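PDB 3RHF: putative polyphosphate kinase 2 family protein from Arthrobacter aurescens, which probably acts as a polyphosphate kinase, transferring phosphate between inorganic polyphosphate and nucleotides. Local coordinates for residues L76-Q81 with Q259-A264; G89-H94 with I255-L260; T113-E116 with L122-I125; R140-D145 with A165-F170. One frame throughout, in Å; residues are numbered along the deposited sequence.

Overall arrangement
All four contacts belong to one P-loop alpha/beta/alpha sandwich. Contacts 1 and 2 adjoin, with centres about 8 Å apart, and both use helix 250-266: contact 1 sets it against strand 75-82, contact 2 against helix 88-98. The Walker A loop joins that strand to that helix and holds a phosphate ion. Contact 4, centred about 17 Å from contact 1, meets the C-terminal end of the same strand, where Gln81 OE1 lies 2.7 Å from Ser141 OG, a probable hydrogen bond. Contact 3 is farther out, its centre about 13 Å from that of contact 4, and Leu122 and Ile125 pack on Gln142. Contacts 2 and 3 are the most distant, about 27 Å between centres.

Contact 1. Residues L76-Q81 with Q259-A264; sequences LLLILQ and QLLLDA
Leu78 carries its CG opposite the backbone nitrogen (chi1 179°), and Leu76 does nearly the same (chi1 -162°), which sends both isobutyl groups from the strand toward helix 259-264. Leu261 meets them with a single methyl. Its CD1 comes to 3.5 Å from Leu78 CD1 and also lies near CB, CG and CD2 of that leucine, the two side chains crossing at about a right angle. The same methyl touches the other leucine more loosely, Leu76 CD2 being 4.1 Å from Leu261 CD1. The second branch of Leu76 is used one helical turn on, with CD1 3.9 Å from Ala264 CB. This is strand-helix packing in the alpha/beta/alpha sandwich of a P-loop protein: residues 76-81 belong to strand 75-82, the middle one of the parallel sheet, and helix 250-266 packs along one face. The axes of the two short segments run nearly antiparallel, at 158°, and approach to 10.4 Å. Val182 of the neighbouring strand 179-187 extends the apolar layer, touching both Leu78 and Ala264. Leu262 points away from strand 76-81 and packs on Leu57 and Leu60 of helix 43-69. On the helix, Gln259 NE2 donates to Asp263 OD1 at 2.9 Å, reaching it from above the carboxylate plane, while Asp263 OD2 is bonded to Ser15 OG.

Contact 2. Residues G89-H94 with I255-L260; sequences GGIVSH and IAVQQL. With PO4 (phosphate ion), chain I.
His94 ND1 donates to Gln258 OE1 over 2.6 Å, a short but noticeably bent bond with an N-H...O angle of 134°. It ties helix 88-98, the helix that follows the Walker A loop of the P-loop fold, to helix 250-266. The acceptor sits at the edge of the imidazole, close to the ring plane, and the nitrogen in turn lies in the carbonyl plane of the amide. Ring and amide planes are nearly coplanar, 21° apart, although the two side chains as wholes cross at about a right angle. Beyond CG the glutamine chain is extended, carrying its amide out to the histidine. The other end of that amide is held as well, since Gln258 NE2 bonds to Asp54 OD1 of helix 43-69; with both ends engaged, the rotation of the amide is fixed and its oxygen presented to the ring.

Beside this polar link lies an apolar one, in which Ile91 and Val257 reach toward each other tip to tip. Ile91 CG2 is 3.8 Å from Val257 CG1, and Val257 rests in turn on Val184 and Leu186 of the sheet. At the start of helix 88-98 a phosphate ion, probably from the crystallisation liquor, occupies the P-loop. Thr85 N, Gly87 N and Lys88 NZ bond to it, consistent with a site for nucleotide phosphates. Gly89 adds its backbone amide, N lying 3.0 Å from PO4 O4 with a fairly straight N-H...O angle of 163°.

Contact 3. Residues T113-E116 with L122-I125; sequences TDEE and LWRI
A capping box opens helix 114-117, and one of its members, Glu116, also forms a salt bridge with Arg124 of the next short helix. Thr113 is the N-cap: its OG1 accepts from Glu116 N at 2.9 Å, and its own backbone N donates back to Glu116 OE1 at 3.1 Å. Arg124 NH1 reaches that same carboxylate oxygen, Glu116 OE1, also at 3.1 Å, through a bent bond with an N-H...O angle of 139°. The two donors come to OE1 from opposite faces of the carboxylate, both well out of its plane. Carboxylate and guanidinium planes are turned 66° apart, in keeping with a bridge of one nitrogen to one oxygen. Arg124 sets out with CG between its backbone N and carbonyl carbon (chi1 66°), then runs extended to NE, laying CD 3.6 Å from Glu116 CD. The stronger polar partner of NH1 is the Lys110 backbone oxygen, so the carboxylate shares this nitrogen.

Trp123 supplies the outer part of the contact. The edge of its indole faces the aliphatic part of the glutamate, CZ3 standing 4.1 Å from Glu116 CG, while CH2 lies 3.7 Å from Glu115 OE2. His119 stacks on the same indole.

With an alanine in place of Glu116, Thr113 N would probably lose its capping acceptor and the Arg124 guanidinium its carboxylate mate. Because a single oxygen serves both the helix start and the arginine, the positive charge and the N-H groups of the helix end are likely to stabilise Glu116 as the anion.

Contact 4. Residues R140-D145 with A165-F170; sequences RSQYED and AAINDF
Apolar contacts dominate where Tyr143 and Gln142, in the loop after strand 135-139, pack on helix 157-176 at one side of the P-loop sandwich. Ile167 carries most of the contact, touching both loop residues. Its CG2 presses against the phenol end of the tyrosine, 3.5 Å from Tyr143 CZ; the CG1 branch lays CD1 over one face of the ring and also touches the glutamine, Ile167 CG1 being 3.9 Å from Gln142 CG. Gln142 starts with CG between its backbone N and carbonyl carbon (chi1 63°) and bends at chi2 (-88°), which keeps CG against Ile167 and swings the amide toward Phe170.

The polar groups look mostly outside the pair of segments. Tyr143 OH bonds to Glu171 OE2, further along the helix, and to Lys183 NZ of the sheet, which satisfies a hydroxyl buried next to a methyl. Gln142 NE2 has a weak bond to the same Glu171 OE2. Within the loop Ser141 OG accepts from Tyr143 N at 3.1 Å, an ST turn.

Aromatic packing adds to this: Trp242 meets the Tyr143 ring edge-to-face. A leucine in place of Tyr143 would probably leave Glu171 and Lys183 without their shared hydroxyl and open a gap beside Ile167 and Trp242. Phe170, a turn beyond Ile167, takes the amide of the glutamine at its rim, the two planes almost perpendicular (88°), with Gln142 NE2 4.1 Å from Phe170 CE2.

Contact 1. Residues L76-Q81 with Q259-A264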
# COMPACT_ATOMS: atom_id res chain seq x y z
N LEU A 76 -0.09 -12.30 10.17
CA LEU A 76 -0.88 -11.43 11.00
C LEU A 76 -2.06 -10.89 10.23
O LEU A 76 -2.00 -10.68 9.05
CB LEU A 76 0.01 -10.30 11.54
CG LEU A 76 -0.54 -9.52 12.76
CD1 LEU A 76 0.47 -9.28 13.82
CD2 LEU A 76 -1.09 -8.23 12.33
N LEU A 77 -3.16 -10.66 10.94
CA LEU A 77 -4.42 -10.19 10.35
C LEU A 77 -5.03 -9.14 11.28
O LEU A 77 -5.44 -9.45 12.42
CB LEU A 77 -5.41 -11.35 10.13
CG LEU A 77 -6.80 -11.00 9.50
CD1 LEU A 77 -6.67 -10.30 8.13
CD2 LEU A 77 -7.79 -12.17 9.39
N LEU A 78 -5.04 -7.89 10.78
CA LEU A 78 -5.67 -6.78 11.40
C LEU A 78 -7.06 -6.64 10.83
O LEU A 78 -7.21 -6.47 9.60
CB LEU A 78 -4.87 -5.53 11.11
CG LEU A 78 -5.37 -4.19 11.67
CD1 LEU A 78 -5.31 -4.15 13.23
CD2 LEU A 78 -4.54 -3.06 11.10
N ILE A 79 -8.07 -6.71 11.72
CA ILE A 79 -9.46 -6.46 11.39
C ILE A 79 -9.92 -5.15 11.99
O ILE A 79 -9.96 -5.01 13.23
CB ILE A 79 -10.46 -7.60 11.91
CG1 ILE A 79 -10.09 -8.97 11.30
CG2 ILE A 79 -11.86 -7.28 11.51
CD1 ILE A 79 -10.84 -10.16 11.82
N LEU A 80 -10.34 -4.24 11.12
CA LEU A 80 -10.99 -2.99 11.54
C LEU A 80 -12.49 -2.94 11.27
O LEU A 80 -12.92 -3.13 10.15
CB LEU A 80 -10.37 -1.82 10.87
CG LEU A 80 -8.94 -1.67 11.29
CD1 LEU A 80 -8.23 -0.87 10.19
CD2 LEU A 80 -8.85 -1.00 12.65
N GLN A 81 -13.27 -2.65 12.31
CA GLN A 81 -14.68 -2.27 12.15
C GLN A 81 -14.92 -0.94 12.81
O GLN A 81 -14.30 -0.63 13.85
CB GLN A 81 -15.58 -3.29 12.83
CG GLN A 81 -15.54 -4.70 12.23
CD GLN A 81 -16.35 -4.81 10.99
OE1 GLN A 81 -16.11 -5.67 10.17
NE2 GLN A 81 -17.30 -3.93 10.84
N GLN A 259 0.15 0.43 18.16
CA GLN A 259 0.84 -0.25 19.28
C GLN A 259 0.30 -1.64 19.43
O GLN A 259 1.02 -2.55 19.79
CB GLN A 259 0.73 0.51 20.60
CG GLN A 259 1.78 0.13 21.65
CD GLN A 259 3.20 0.46 21.22
OE1 GLN A 259 3.52 1.58 20.84
NE2 GLN A 259 4.06 -0.53 21.29
N LEU A 260 -0.96 -1.83 19.07
CA LEU A 260 -1.57 -3.18 19.10
C LEU A 260 -0.89 -4.13 18.13
O LEU A 260 -0.58 -5.28 18.48
CB LEU A 260 -3.06 -3.09 18.76
CG LEU A 260 -4.01 -2.79 19.92
CD1 LEU A 260 -5.39 -2.64 19.35
CD2 LEU A 260 -4.02 -3.86 21.04
N LEU A 261 -0.68 -3.62 16.92
CA LEU A 261 0.11 -4.28 15.89
C LEU A 261 1.50 -4.62 16.33
O LEU A 261 1.93 -5.74 16.15
CB LEU A 261 0.25 -3.38 14.69
CG LEU A 261 -0.46 -3.76 13.43
CD1 LEU A 261 -1.83 -4.42 13.67
CD2 LEU A 261 -0.62 -2.50 12.61
N LEU A 262 2.22 -3.64 16.88
CA LEU A 262 3.64 -3.87 17.31
C LEU A 262 3.74 -4.89 18.43
O LEU A 262 4.67 -5.68 18.44
CB LEU A 262 4.35 -2.57 17.74
CG LEU A 262 4.47 -1.53 16.62
CD1 LEU A 262 4.58 -0.09 17.19
CD2 LEU A 262 5.62 -1.80 15.68
N ASP A 263 2.81 -4.82 19.39
CA ASP A 263 2.81 -5.71 20.53
C ASP A 263 2.45 -7.14 20.08
O ASP A 263 3.02 -8.09 20.57
CB ASP A 263 1.83 -5.21 21.59
CG ASP A 263 2.28 -3.88 22.30
OD1 ASP A 263 3.39 -3.30 22.05
OD2 ASP A 263 1.49 -3.42 23.18
N ALA A 264 1.52 -7.28 19.13
CA ALA A 264 1.18 -8.58 18.52
C ALA A 264 2.40 -9.17 17.76
O ALA A 264 2.72 -10.34 17.91
CB ALA A 264 -0.01 -8.44 17.58

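Contact 2. Residues G89-H94 with I255-L260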
# COMPACT_ATOMS: atom_id res chain seq x y z
N GLY A 89 -10.48 4.18 7.14
CA GLY A 89 -9.73 4.46 5.93
C GLY A 89 -8.36 5.05 6.23
O GLY A 89 -7.34 4.62 5.71
N GLY A 90 -8.35 6.05 7.08
CA GLY A 90 -7.13 6.73 7.44
C GLY A 90 -6.19 5.86 8.23
O GLY A 90 -4.99 5.94 8.07
N ILE A 91 -6.70 5.08 9.14
CA ILE A 91 -5.83 4.21 9.89
C ILE A 91 -5.21 3.14 8.96
O ILE A 91 -3.98 2.90 9.05
CB ILE A 91 -6.55 3.56 11.12
CG1 ILE A 91 -7.01 4.68 12.06
CG2 ILE A 91 -5.65 2.60 11.85
CD1 ILE A 91 -6.66 4.47 13.50
N VAL A 92 -6.03 2.55 8.07
CA VAL A 92 -5.57 1.55 7.18
C VAL A 92 -4.46 2.12 6.37
O VAL A 92 -3.36 1.54 6.30
CB VAL A 92 -6.69 1.07 6.20
CG1 VAL A 92 -6.04 0.38 4.98
CG2 VAL A 92 -7.69 0.17 6.91
N SER A 93 -4.71 3.30 5.80
CA SER A 93 -3.70 3.97 5.01
C SER A 93 -2.46 4.25 5.78
O SER A 93 -1.35 4.22 5.22
CB SER A 93 -4.23 5.32 4.55
OG SER A 93 -3.33 6.01 3.71
N HIS A 94 -2.59 4.59 7.04
CA HIS A 94 -1.37 4.91 7.74
C HIS A 94 -0.52 3.63 8.01
O HIS A 94 0.71 3.59 7.76
CB HIS A 94 -1.61 5.69 9.03
CG HIS A 94 -0.35 6.22 9.59
ND1 HIS A 94 0.48 5.45 10.39
CD2 HIS A 94 0.33 7.38 9.35
CE1 HIS A 94 1.59 6.13 10.65
NE2 HIS A 94 1.53 7.30 10.03
N ILE A 255 -2.22 5.75 17.19
CA ILE A 255 -1.17 5.14 17.98
C ILE A 255 -1.64 3.92 18.75
O ILE A 255 -0.84 3.09 19.15
CB ILE A 255 -0.49 6.10 18.94
CG1 ILE A 255 -1.52 6.77 19.89
CG2 ILE A 255 0.32 7.10 18.16
CD1 ILE A 255 -0.86 7.61 21.00
N ALA A 256 -2.94 3.79 18.96
CA ALA A 256 -3.45 2.64 19.72
C ALA A 256 -3.49 1.44 18.77
O ALA A 256 -3.07 0.33 19.12
CB ALA A 256 -4.83 2.94 20.36
N VAL A 257 -3.95 1.69 17.55
CA VAL A 257 -3.94 0.65 16.55
C VAL A 257 -2.52 0.24 16.29
O VAL A 257 -2.18 -0.95 16.38
CB VAL A 257 -4.69 1.02 15.26
CG1 VAL A 257 -4.49 -0.08 14.25
CG2 VAL A 257 -6.20 1.11 15.52
N GLN A 258 -1.64 1.21 16.06
CA GLN A 258 -0.26 0.82 15.79
C GLN A 258 0.41 0.05 16.92
O GLN A 258 1.12 -0.93 16.66
CB GLN A 258 0.64 1.96 15.25
CG GLN A 258 0.63 1.85 13.73
CD GLN A 258 1.42 2.88 12.99
OE1 GLN A 258 0.90 3.51 12.06
NE2 GLN A 258 2.72 3.02 13.32
N GLN A 259 0.15 0.43 18.16
CA GLN A 259 0.84 -0.25 19.28
C GLN A 259 0.30 -1.64 19.43
O GLN A 259 1.02 -2.55 19.79
CB GLN A 259 0.73 0.51 20.60
CG GLN A 259 1.78 0.13 21.65
CD GLN A 259 3.20 0.46 21.22
OE1 GLN A 259 3.52 1.58 20.84
NE2 GLN A 259 4.06 -0.53 21.29
N LEU A 260 -0.96 -1.83 19.07
CA LEU A 260 -1.57 -3.18 19.10
C LEU A 260 -0.89 -4.13 18.13
O LEU A 260 -0.58 -5.28 18.48
CB LEU A 260 -3.06 -3.09 18.76
CG LEU A 260 -4.01 -2.79 19.92
CD1 LEU A 260 -5.39 -2.64 19.35
CD2 LEU A 260 -4.02 -3.86 21.04
P PO4 I . -14.33 5.69 7.82
O1 PO4 I . -15.65 6.00 7.04
O2 PO4 I . -13.77 7.12 8.27
O3 PO4 I . -14.53 4.77 9.07
O4 PO4 I . -13.36 4.95 6.85

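Contact 3. Residues T113-E116 with L122-I125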
# COMPACT_ATOMS: atom_id res chain seq x y z
N THR A 113 -21.12 -9.23 -3.93
CA THR A 113 -21.59 -9.56 -5.27
C THR A 113 -22.59 -10.71 -5.24
O THR A 113 -22.70 -11.44 -4.26
CB THR A 113 -20.47 -9.99 -6.22
OG1 THR A 113 -20.03 -11.31 -5.87
CG2 THR A 113 -19.32 -9.05 -6.17
N ASP A 114 -23.34 -10.85 -6.33
CA ASP A 114 -24.30 -11.96 -6.49
C ASP A 114 -23.58 -13.32 -6.30
O ASP A 114 -23.99 -14.13 -5.47
CB ASP A 114 -25.05 -11.88 -7.85
CG ASP A 114 -26.14 -10.73 -7.91
OD1 ASP A 114 -26.81 -10.40 -6.88
OD2 ASP A 114 -26.34 -10.19 -9.04
N GLU A 115 -22.45 -13.53 -6.99
CA GLU A 115 -21.59 -14.68 -6.67
C GLU A 115 -21.38 -14.80 -5.15
O GLU A 115 -21.70 -15.84 -4.54
CB GLU A 115 -20.24 -14.60 -7.39
CG GLU A 115 -19.44 -15.90 -7.25
CD GLU A 115 -18.01 -15.82 -7.80
OE1 GLU A 115 -17.42 -14.72 -7.84
OE2 GLU A 115 -17.44 -16.87 -8.17
N GLU A 116 -20.92 -13.74 -4.51
CA GLU A 116 -20.71 -13.81 -3.07
C GLU A 116 -21.98 -14.09 -2.27
O GLU A 116 -21.94 -14.86 -1.31
CB GLU A 116 -19.98 -12.57 -2.56
CG GLU A 116 -18.57 -12.42 -3.17
CD GLU A 116 -17.89 -11.06 -2.87
OE1 GLU A 116 -18.53 -10.11 -2.39
OE2 GLU A 116 -16.69 -10.93 -3.14
N LEU A 122 -18.73 -16.54 5.03
CA LEU A 122 -17.26 -16.65 5.13
C LEU A 122 -16.49 -16.99 3.85
O LEU A 122 -15.26 -16.90 3.84
CB LEU A 122 -16.88 -17.65 6.20
CG LEU A 122 -17.37 -17.25 7.58
CD1 LEU A 122 -17.03 -18.41 8.52
CD2 LEU A 122 -16.75 -15.90 8.05
N TRP A 123 -17.15 -17.37 2.79
CA TRP A 123 -16.40 -17.82 1.63
C TRP A 123 -15.53 -16.67 1.14
O TRP A 123 -14.34 -16.83 0.95
CB TRP A 123 -17.35 -18.32 0.55
CG TRP A 123 -16.74 -18.70 -0.77
CD1 TRP A 123 -16.13 -19.89 -1.06
CD2 TRP A 123 -16.75 -17.94 -1.98
NE1 TRP A 123 -15.71 -19.88 -2.39
CE2 TRP A 123 -16.09 -18.70 -2.96
CE3 TRP A 123 -17.24 -16.68 -2.32
CZ2 TRP A 123 -15.94 -18.27 -4.26
CZ3 TRP A 123 -17.08 -16.24 -3.62
CH2 TRP A 123 -16.42 -17.03 -4.57
N ARG A 124 -16.10 -15.48 0.99
CA ARG A 124 -15.33 -14.36 0.44
C ARG A 124 -14.23 -13.88 1.36
O ARG A 124 -13.25 -13.32 0.90
CB ARG A 124 -16.23 -13.21 0.04
CG ARG A 124 -16.95 -12.54 1.21
CD ARG A 124 -17.72 -11.38 0.69
NE ARG A 124 -18.21 -10.48 1.71
CZ ARG A 124 -18.44 -9.18 1.49
NH1 ARG A 124 -18.19 -8.60 0.28
NH2 ARG A 124 -18.87 -8.42 2.48
N ILE A 125 -14.39 -14.14 2.65
CA ILE A 125 -13.44 -13.71 3.61
C ILE A 125 -12.22 -14.62 3.64
O ILE A 125 -11.07 -14.12 3.67
CB ILE A 125 -14.02 -13.67 5.03
CG1 ILE A 125 -15.40 -12.97 5.08
CG2 ILE A 125 -13.04 -12.89 5.94
CD1 ILE A 125 -15.36 -11.47 4.67

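Contact 4. Residues R140-D145 with A165-F170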
# COMPACT_ATOMS: atom_id res chain seq x y z
N ARG A 140 -13.31 -3.37 7.12
CA ARG A 140 -14.52 -4.18 7.28
C ARG A 140 -14.16 -5.65 7.12
O ARG A 140 -13.09 -5.97 6.63
CB ARG A 140 -15.63 -3.76 6.33
CG ARG A 140 -16.05 -2.33 6.48
CD ARG A 140 -17.07 -2.03 5.41
NE ARG A 140 -17.59 -0.68 5.50
CZ ARG A 140 -17.04 0.40 4.93
NH1 ARG A 140 -17.64 1.57 5.11
NH2 ARG A 140 -15.92 0.33 4.21
N SER A 141 -15.05 -6.53 7.56
CA SER A 141 -14.73 -7.93 7.71
C SER A 141 -15.95 -8.86 7.72
O SER A 141 -17.04 -8.53 7.21
CB SER A 141 -13.98 -8.10 9.01
OG SER A 141 -14.91 -8.11 10.07
N GLN A 142 -15.73 -10.06 8.25
CA GLN A 142 -16.78 -11.05 8.41
C GLN A 142 -17.89 -10.59 9.38
O GLN A 142 -19.03 -11.05 9.29
CB GLN A 142 -16.21 -12.39 8.87
CG GLN A 142 -15.53 -12.39 10.25
CD GLN A 142 -14.07 -12.04 10.19
OE1 GLN A 142 -13.61 -11.46 9.19
NE2 GLN A 142 -13.31 -12.38 11.27
N TYR A 143 -17.55 -9.66 10.26
CA TYR A 143 -18.47 -9.11 11.21
C TYR A 143 -19.60 -8.30 10.59
O TYR A 143 -20.68 -8.20 11.18
CB TYR A 143 -17.72 -8.30 12.27
CG TYR A 143 -16.94 -9.25 13.18
CD1 TYR A 143 -17.55 -9.85 14.25
CD2 TYR A 143 -15.62 -9.58 12.92
CE1 TYR A 143 -16.84 -10.75 15.09
CE2 TYR A 143 -14.91 -10.47 13.72
CZ TYR A 143 -15.53 -11.07 14.80
OH TYR A 143 -14.81 -11.93 15.60
N GLU A 144 -19.38 -7.75 9.40
CA GLU A 144 -20.45 -7.01 8.74
C GLU A 144 -21.71 -7.85 8.72
O GLU A 144 -22.84 -7.30 8.86
CB GLU A 144 -20.10 -6.60 7.32
CG GLU A 144 -19.02 -5.53 7.24
CD GLU A 144 -19.49 -4.16 7.71
OE1 GLU A 144 -20.25 -3.52 6.98
OE2 GLU A 144 -19.09 -3.70 8.78
N ASP A 145 -21.51 -9.18 8.59
CA ASP A 145 -22.64 -10.09 8.46
C ASP A 145 -23.34 -10.39 9.77
O ASP A 145 -24.34 -11.07 9.76
CB ASP A 145 -22.22 -11.36 7.76
CG ASP A 145 -21.82 -11.10 6.33
OD1 ASP A 145 -22.73 -10.81 5.51
OD2 ASP A 145 -20.61 -11.17 6.02
N ALA A 165 -20.97 -18.41 15.92
CA ALA A 165 -20.23 -19.63 16.15
C ALA A 165 -19.31 -19.90 14.96
O ALA A 165 -18.20 -20.37 15.16
CB ALA A 165 -21.15 -20.84 16.46
N ALA A 166 -19.74 -19.59 13.74
CA ALA A 166 -18.88 -19.83 12.57
C ALA A 166 -17.61 -18.94 12.57
O ALA A 166 -16.48 -19.40 12.29
CB ALA A 166 -19.66 -19.65 11.30
N ILE A 167 -17.82 -17.67 12.91
CA ILE A 167 -16.76 -16.70 13.04
C ILE A 167 -15.71 -17.23 14.03
O ILE A 167 -14.55 -17.34 13.71
CB ILE A 167 -17.35 -15.31 13.45
CG1 ILE A 167 -18.05 -14.65 12.26
CG2 ILE A 167 -16.31 -14.40 13.94
CD1 ILE A 167 -18.99 -13.50 12.62
N ASN A 168 -16.14 -17.63 15.21
CA ASN A 168 -15.22 -18.14 16.20
C ASN A 168 -14.44 -19.37 15.73
O ASN A 168 -13.25 -19.49 16.04
CB ASN A 168 -15.96 -18.43 17.48
CG ASN A 168 -16.35 -17.16 18.24
OD1 ASN A 168 -15.73 -16.08 18.09
ND2 ASN A 168 -17.35 -17.27 19.08
N ASP A 169 -15.11 -20.24 14.98
CA ASP A 169 -14.49 -21.45 14.44
C ASP A 169 -13.48 -21.10 13.38
O ASP A 169 -12.37 -21.62 13.40
CB ASP A 169 -15.52 -22.38 13.82
CG ASP A 169 -14.87 -23.62 13.15
OD1 ASP A 169 -14.44 -24.57 13.87
OD2 ASP A 169 -14.79 -23.67 11.88
N PHE A 170 -13.88 -20.19 12.50
CA PHE A 170 -12.99 -19.55 11.54
C PHE A 170 -11.78 -18.90 12.15
O PHE A 170 -10.61 -19.23 11.80
CB PHE A 170 -13.76 -18.51 10.83
CG PHE A 170 -13.01 -17.72 9.87
CD1 PHE A 170 -12.37 -18.33 8.80
CD2 PHE A 170 -13.01 -16.37 9.95
CE1 PHE A 170 -11.71 -17.57 7.84
CE2 PHE A 170 -12.36 -15.61 8.98
CZ PHE A 170 -11.70 -16.21 7.94